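Local coordinates for uncharacterized conserved protein of COG5135 (Nostoc punctiforme, PDB 2I51), which binds flavin mononucleotide and belongs to the pyridoxamine 5'-phosphate oxidase-related flavoproteins, so it is probably an oxidoreductase, at the interface of chains A and B. Sequence-based numbering; all coordinates share one arbitrary frame. Chains: chain A/B, Uncharacterized conserved protein of COG5135.

Contact 1: the interface of chains A and B. Residues chain A 28, 41-42, 78, 80, 87; chain B 28, 41-42, 78, 80, 87.
A:Gln28 and B:Gln28 each start with CG anti to the carbonyl carbon and then bend at chi2 (69° in A:Gln28), while A:Gln87 and B:Gln87 run extended beyond CG, sending their side-chain carbonyls across to the other chain. The patch joins the strand faces of two pyridoxamine 5'-phosphate oxidase-like subunits about a two-fold axis, and A:Arg41, A:Thr42, A:Tyr80 and A:Gln87, like their copies in chain B, also belong to the flavin mononucleotide pocket. At the axis A:Gln28 and B:Gln28 cross at about a right angle with their amides stacked, CD to CD 3.7 Å and the planes 27° apart. Each amide is held in its rotation by its own chain: A:Gln28 NE2 donates, nearly straight and in the amide plane, to A:Thr42 OG1 at 3.1 Å. That hydroxyl, anti to the carbonyl carbon of its residue (chi1 -57°), passes its own hydrogen to B:Gln87 OE1 at 2.7 Å. A:Thr42 N reaches the same B:Gln87 OE1 at 2.9 Å, in the carbonyl plane on a lone pair, so two donors grip this oxygen. B:Cys78 SG, anti to its backbone N, packs 3.7 Å from A:Arg41 CA and 4.0 Å from A:Gln28 CG. An alanine in place of A:Gln28 would remove the amide stack and the donor to A:Thr42 OG1, and would probably loosen both the packing at the axis and the orientation of that hydroxyl. The twin relay joins B:Gln28, B:Thr42 and A:Gln87.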
loop_
_atom_site.group_PDB
_atom_site.type_symbol
_atom_site.label_atom_id
_atom_site.label_comp_id
_atom_site.label_asym_id
_atom_site.label_seq_id
_atom_site.Cartn_x
_atom_site.Cartn_y
_atom_site.Cartn_z
ATOM N N GLN A 28 3.643 -2.842 -0.655
ATOM C CA GLN A 28 3.182 -1.532 -1.099
ATOM C C GLN A 28 4.024 -0.417 -0.529
ATOM O O GLN A 28 4.158 -0.317 0.720
ATOM C CB GLN A 28 1.693 -1.345 -0.779
ATOM C CG GLN A 28 0.780 -2.236 -1.607
ATOM C CD GLN A 28 0.849 -3.692 -1.298
ATOM O OE1 GLN A 28 0.922 -4.084 -0.117
ATOM N NE2 GLN A 28 0.875 -4.539 -2.351
ATOM N N ARG A 41 2.037 2.270 -4.321
ATOM C CA ARG A 41 2.082 1.254 -5.396
ATOM C C ARG A 41 2.818 0.034 -4.958
ATOM O O ARG A 41 3.659 0.085 -4.063
ATOM C CB ARG A 41 2.706 1.812 -6.667
ATOM C CG ARG A 41 4.189 1.871 -6.687
ATOM C CD ARG A 41 4.790 2.937 -5.789
ATOM N NE ARG A 41 4.547 4.298 -6.228
ATOM C CZ ARG A 41 4.729 5.416 -5.529
ATOM N NH1 ARG A 41 4.949 5.401 -4.202
ATOM N NH2 ARG A 41 4.622 6.561 -6.144
ATOM N N THR A 42 2.546 -1.073 -5.644
ATOM C CA THR A 42 3.179 -2.328 -5.351
ATOM C C THR A 42 4.568 -2.405 -5.983
ATOM O O THR A 42 4.739 -1.967 -7.147
ATOM C CB THR A 42 2.314 -3.506 -5.847
ATOM O OG1 THR A 42 1.012 -3.417 -5.233
ATOM C CG2 THR A 42 2.933 -4.870 -5.491
ATOM N N CYS A 78 3.972 -1.075 3.471
ATOM C CA CYS A 78 3.057 -1.962 4.144
ATOM C C CYS A 78 3.167 -3.263 3.418
ATOM O O CYS A 78 3.054 -3.334 2.200
ATOM C CB CYS A 78 1.652 -1.424 4.103
ATOM S SG CYS A 78 0.497 -2.449 5.025
ATOM N N TYR A 80 1.878 -7.261 3.643
ATOM C CA TYR A 80 0.947 -8.217 4.182
ATOM C C TYR A 80 1.271 -9.615 3.684
ATOM O O TYR A 80 1.485 -9.846 2.462
ATOM C CB TYR A 80 -0.535 -7.851 3.842
ATOM C CG TYR A 80 -1.509 -8.821 4.399
ATOM C CD1 TYR A 80 -1.660 -8.936 5.778
ATOM C CD2 TYR A 80 -2.225 -9.707 3.602
ATOM C CE1 TYR A 80 -2.484 -9.879 6.350
ATOM C CE2 TYR A 80 -3.076 -10.666 4.174
ATOM C CZ TYR A 80 -3.226 -10.737 5.559
ATOM O OH TYR A 80 -4.021 -11.669 6.138
ATOM N N GLN A 87 1.222 -8.423 9.216
ATOM C CA GLN A 87 1.538 -7.241 8.498
ATOM C C GLN A 87 2.781 -6.605 9.099
ATOM O O GLN A 87 2.915 -6.570 10.324
ATOM C CB GLN A 87 0.382 -6.260 8.613
ATOM C CG GLN A 87 0.615 -4.843 8.074
ATOM C CD GLN A 87 -0.602 -3.978 8.218
ATOM O OE1 GLN A 87 -1.319 -3.774 7.232
ATOM N NE2 GLN A 87 -0.842 -3.480 9.402
ATOM N N GLN B 28 -4.355 -1.526 0.684
ATOM C CA GLN B 28 -3.503 -0.687 1.496
ATOM C C GLN B 28 -3.836 0.770 1.290
ATOM O O GLN B 28 -3.868 1.240 0.169
ATOM C CB GLN B 28 -2.018 -0.966 1.147
ATOM C CG GLN B 28 -1.494 -2.332 1.614
ATOM C CD GLN B 28 -2.126 -3.478 0.916
ATOM O OE1 GLN B 28 -2.261 -3.492 -0.309
ATOM N NE2 GLN B 28 -2.436 -4.533 1.682
ATOM N N ARG B 41 -1.257 1.332 5.579
ATOM C CA ARG B 41 -1.706 0.179 6.342
ATOM C C ARG B 41 -2.824 -0.503 5.618
ATOM O O ARG B 41 -3.561 0.120 4.824
ATOM C CB ARG B 41 -2.177 0.551 7.776
ATOM C CG ARG B 41 -3.567 1.131 7.919
ATOM C CD ARG B 41 -3.666 2.511 7.320
ATOM N NE ARG B 41 -2.978 3.485 8.123
ATOM C CZ ARG B 41 -2.727 4.744 7.788
ATOM N NH1 ARG B 41 -2.873 5.194 6.542
ATOM N NH2 ARG B 41 -2.252 5.537 8.716
ATOM N N THR B 42 -3.009 -1.773 5.917
ATOM C CA THR B 42 -4.030 -2.579 5.272
ATOM C C THR B 42 -5.388 -2.336 5.956
ATOM O O THR B 42 -5.475 -2.195 7.190
ATOM C CB THR B 42 -3.705 -4.057 5.383
ATOM O OG1 THR B 42 -2.426 -4.354 4.817
ATOM C CG2 THR B 42 -4.734 -4.959 4.629
ATOM N N CYS B 78 -3.832 1.342 -2.729
ATOM C CA CYS B 78 -3.233 0.400 -3.674
ATOM C C CYS B 78 -3.853 -0.929 -3.365
ATOM O O CYS B 78 -3.802 -1.380 -2.217
ATOM C CB CYS B 78 -1.738 0.357 -3.532
ATOM S SG CYS B 78 -0.989 -0.631 -4.782
ATOM N N TYR B 80 -4.096 -4.862 -4.771
ATOM C CA TYR B 80 -3.540 -5.891 -5.632
ATOM C C TYR B 80 -4.375 -7.158 -5.525
ATOM O O TYR B 80 -4.668 -7.638 -4.427
ATOM C CB TYR B 80 -2.081 -6.183 -5.269
ATOM C CG TYR B 80 -1.481 -7.203 -6.190
ATOM C CD1 TYR B 80 -1.350 -6.926 -7.534
ATOM C CD2 TYR B 80 -1.135 -8.471 -5.745
ATOM C CE1 TYR B 80 -0.858 -7.876 -8.402
ATOM C CE2 TYR B 80 -0.645 -9.442 -6.613
ATOM C CZ TYR B 80 -0.495 -9.132 -7.945
ATOM O OH TYR B 80 -0.017 -10.091 -8.865
ATOM N N GLN B 87 -3.611 -4.563 -10.455
ATOM C CA GLN B 87 -3.507 -3.553 -9.424
ATOM C C GLN B 87 -4.415 -2.365 -9.740
ATOM O O GLN B 87 -4.486 -1.930 -10.908
ATOM C CB GLN B 87 -2.076 -3.008 -9.360
ATOM C CG GLN B 87 -1.867 -1.871 -8.409
ATOM C CD GLN B 87 -0.385 -1.448 -8.290
ATOM O OE1 GLN B 87 0.320 -1.869 -7.354
ATOM N NE2 GLN B 87 0.088 -0.721 -9.242
#

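Contact 2: the interface of chains A and B. Residues chain A 174-176, 195; chain B 124, 127, 134, 141.
The indole of B:Trp127 is flanked on both faces by its own chain, in each case toward the rim: B:Gln124 CA lies 3.7 Å above one face and B:Phe141 CD1 lies 3.5 Å above the other. At its edge, in the ring plane, lies A:Gln175 CD, 3.7 Å from B:Trp127 CZ3. The amide of A:Gln175 stands almost perpendicular to the indole, 88° between planes, at the end of a side chain extended beyond CG. A:Pro174, which follows a cis peptide bond, meets the indole tip to tip, its CG 3.5 Å from B:Trp127 CZ2. The same pyrrolidine crosses B:Phe141, where A:Pro174 CD lies 3.6 Å from the methylene B:Phe141 CB, and is thus wedged against both aromatic side chains. A:Pro195, the C-terminal residue, reaches B:Phe141 tip to tip, CD to CE1 3.8 Å. Beside this apolar cluster the guanidinium of B:Arg134 carries B:Phe141 CZ over one face. Its NH1 donates to the backbone carbonyl A:Gln175 O at 2.8 Å, close to the guanidinium plane and in the carbonyl plane, with 156° at the hydrogen. The bend of B:Arg134 at chi2 (82°) helps bring the group there. On chain A this interface patch comprises the loop at 174-175, the start of strand 176-182 and the chain terminus; on chain B, 3-10 helix 124-126 and the loop residues that follow.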
loop_
_atom_site.group_PDB
_atom_site.type_symbol
_atom_site.label_atom_id
_atom_site.label_comp_id
_atom_site.label_asym_id
_atom_site.label_seq_id
_atom_site.Cartn_x
_atom_site.Cartn_y
_atom_site.Cartn_z
ATOM N N PRO A 174 -5.791 -11.884 21.437
ATOM C CA PRO A 174 -6.294 -12.297 20.127
ATOM C C PRO A 174 -5.425 -11.880 18.920
ATOM O O PRO A 174 -5.492 -12.520 17.846
ATOM C CB PRO A 174 -7.659 -11.600 20.060
ATOM C CG PRO A 174 -7.521 -10.387 20.902
ATOM C CD PRO A 174 -6.418 -10.633 21.912
ATOM N N GLN A 175 -4.671 -10.804 19.094
ATOM C CA GLN A 175 -3.717 -10.307 18.103
ATOM C C GLN A 175 -2.522 -9.810 18.843
ATOM O O GLN A 175 -2.635 -9.460 20.025
ATOM C CB GLN A 175 -4.288 -9.137 17.315
ATOM C CG GLN A 175 -5.585 -9.456 16.604
ATOM C CD GLN A 175 -6.102 -8.300 15.725
ATOM O OE1 GLN A 175 -7.131 -8.416 15.038
ATOM N NE2 GLN A 175 -5.391 -7.162 15.767
ATOM N N ASN A 176 -1.367 -9.804 18.199
ATOM C CA ASN A 176 -0.136 -9.294 18.805
ATOM C C ASN A 176 0.375 -8.152 17.932
ATOM O O ASN A 176 0.303 -8.232 16.707
ATOM C CB ASN A 176 0.948 -10.385 18.858
ATOM C CG ASN A 176 0.485 -11.658 19.556
ATOM O OD1 ASN A 176 -0.157 -11.585 20.567
ATOM N ND2 ASN A 176 0.823 -12.825 18.999
ATOM N N PRO A 195 -3.153 -3.799 19.789
ATOM C CA PRO A 195 -3.541 -3.833 18.379
ATOM C C PRO A 195 -4.373 -2.631 17.927
ATOM O O PRO A 195 -5.258 -2.186 18.653
ATOM C CB PRO A 195 -4.332 -5.111 18.256
ATOM C CG PRO A 195 -4.041 -5.919 19.448
ATOM C CD PRO A 195 -3.402 -5.070 20.486
ATOM O OXT PRO A 195 -4.138 -2.041 16.838
ATOM N N GLN B 124 -13.941 -5.693 18.374
ATOM C CA GLN B 124 -12.680 -4.952 18.388
ATOM C C GLN B 124 -12.797 -3.521 18.839
ATOM O O GLN B 124 -11.836 -2.932 19.321
ATOM C CB GLN B 124 -12.006 -4.988 17.024
ATOM C CG GLN B 124 -11.684 -6.397 16.606
ATOM C CD GLN B 124 -10.785 -6.475 15.374
ATOM O OE1 GLN B 124 -10.276 -5.465 14.911
ATOM N NE2 GLN B 124 -10.623 -7.684 14.829
ATOM N N TRP B 127 -11.957 -3.067 22.422
ATOM C CA TRP B 127 -10.600 -3.348 22.870
ATOM C C TRP B 127 -9.898 -2.108 23.442
ATOM O O TRP B 127 -10.337 -0.985 23.240
ATOM C CB TRP B 127 -9.797 -3.872 21.673
ATOM C CG TRP B 127 -10.125 -5.266 21.302
ATOM C CD1 TRP B 127 -11.021 -6.110 21.897
ATOM C CD2 TRP B 127 -9.532 -5.995 20.234
ATOM N NE1 TRP B 127 -11.022 -7.341 21.242
ATOM C CE2 TRP B 127 -10.100 -7.289 20.228
ATOM C CE3 TRP B 127 -8.574 -5.670 19.263
ATOM C CZ2 TRP B 127 -9.739 -8.244 19.296
ATOM C CZ3 TRP B 127 -8.188 -6.646 18.353
ATOM C CH2 TRP B 127 -8.787 -7.899 18.364
ATOM N N ARG B 134 0.955 -2.583 25.718
ATOM C CA ARG B 134 0.072 -3.704 25.931
ATOM C C ARG B 134 0.084 -4.000 27.454
ATOM O O ARG B 134 1.152 -4.320 27.964
ATOM C CB ARG B 134 0.587 -4.898 25.145
ATOM C CG ARG B 134 -0.183 -6.194 25.323
ATOM C CD ARG B 134 -1.390 -6.257 24.466
ATOM N NE ARG B 134 -2.146 -7.507 24.596
ATOM C CZ ARG B 134 -2.390 -8.384 23.616
ATOM N NH1 ARG B 134 -1.883 -8.215 22.404
ATOM N NH2 ARG B 134 -3.135 -9.462 23.840
ATOM N N PHE B 141 -9.470 -7.955 26.204
ATOM C CA PHE B 141 -9.759 -8.243 24.798
ATOM C C PHE B 141 -11.013 -9.103 24.607
ATOM O O PHE B 141 -11.397 -9.465 23.471
ATOM C CB PHE B 141 -8.521 -8.828 24.133
ATOM C CG PHE B 141 -7.405 -7.827 23.993
ATOM C CD1 PHE B 141 -7.351 -6.995 22.888
ATOM C CD2 PHE B 141 -6.446 -7.693 24.970
ATOM C CE1 PHE B 141 -6.349 -6.052 22.750
ATOM C CE2 PHE B 141 -5.423 -6.754 24.849
ATOM C CZ PHE B 141 -5.370 -5.945 23.732
#

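The C-alpha centres of contact 1 and contact 2 lie about 22 Å apart, and they have no residue in common. Contact 1 lies on the two-fold axis, where strand 26-32 meets its own copy through side chains, while 38-44 of one subunit faces 74-81 and 86-97 of the other; contact 2 is peripheral, built mainly from loops and the C-terminus, and recurs with the chains exchanged. Together they tie the subunits at the core and at the rims. Since contact 1 includes residues of the flavin pocket and contact 2 lies next to A:Arg177, another pocket residue, the dimer is probably the functional unit, though the structure alone does not show this.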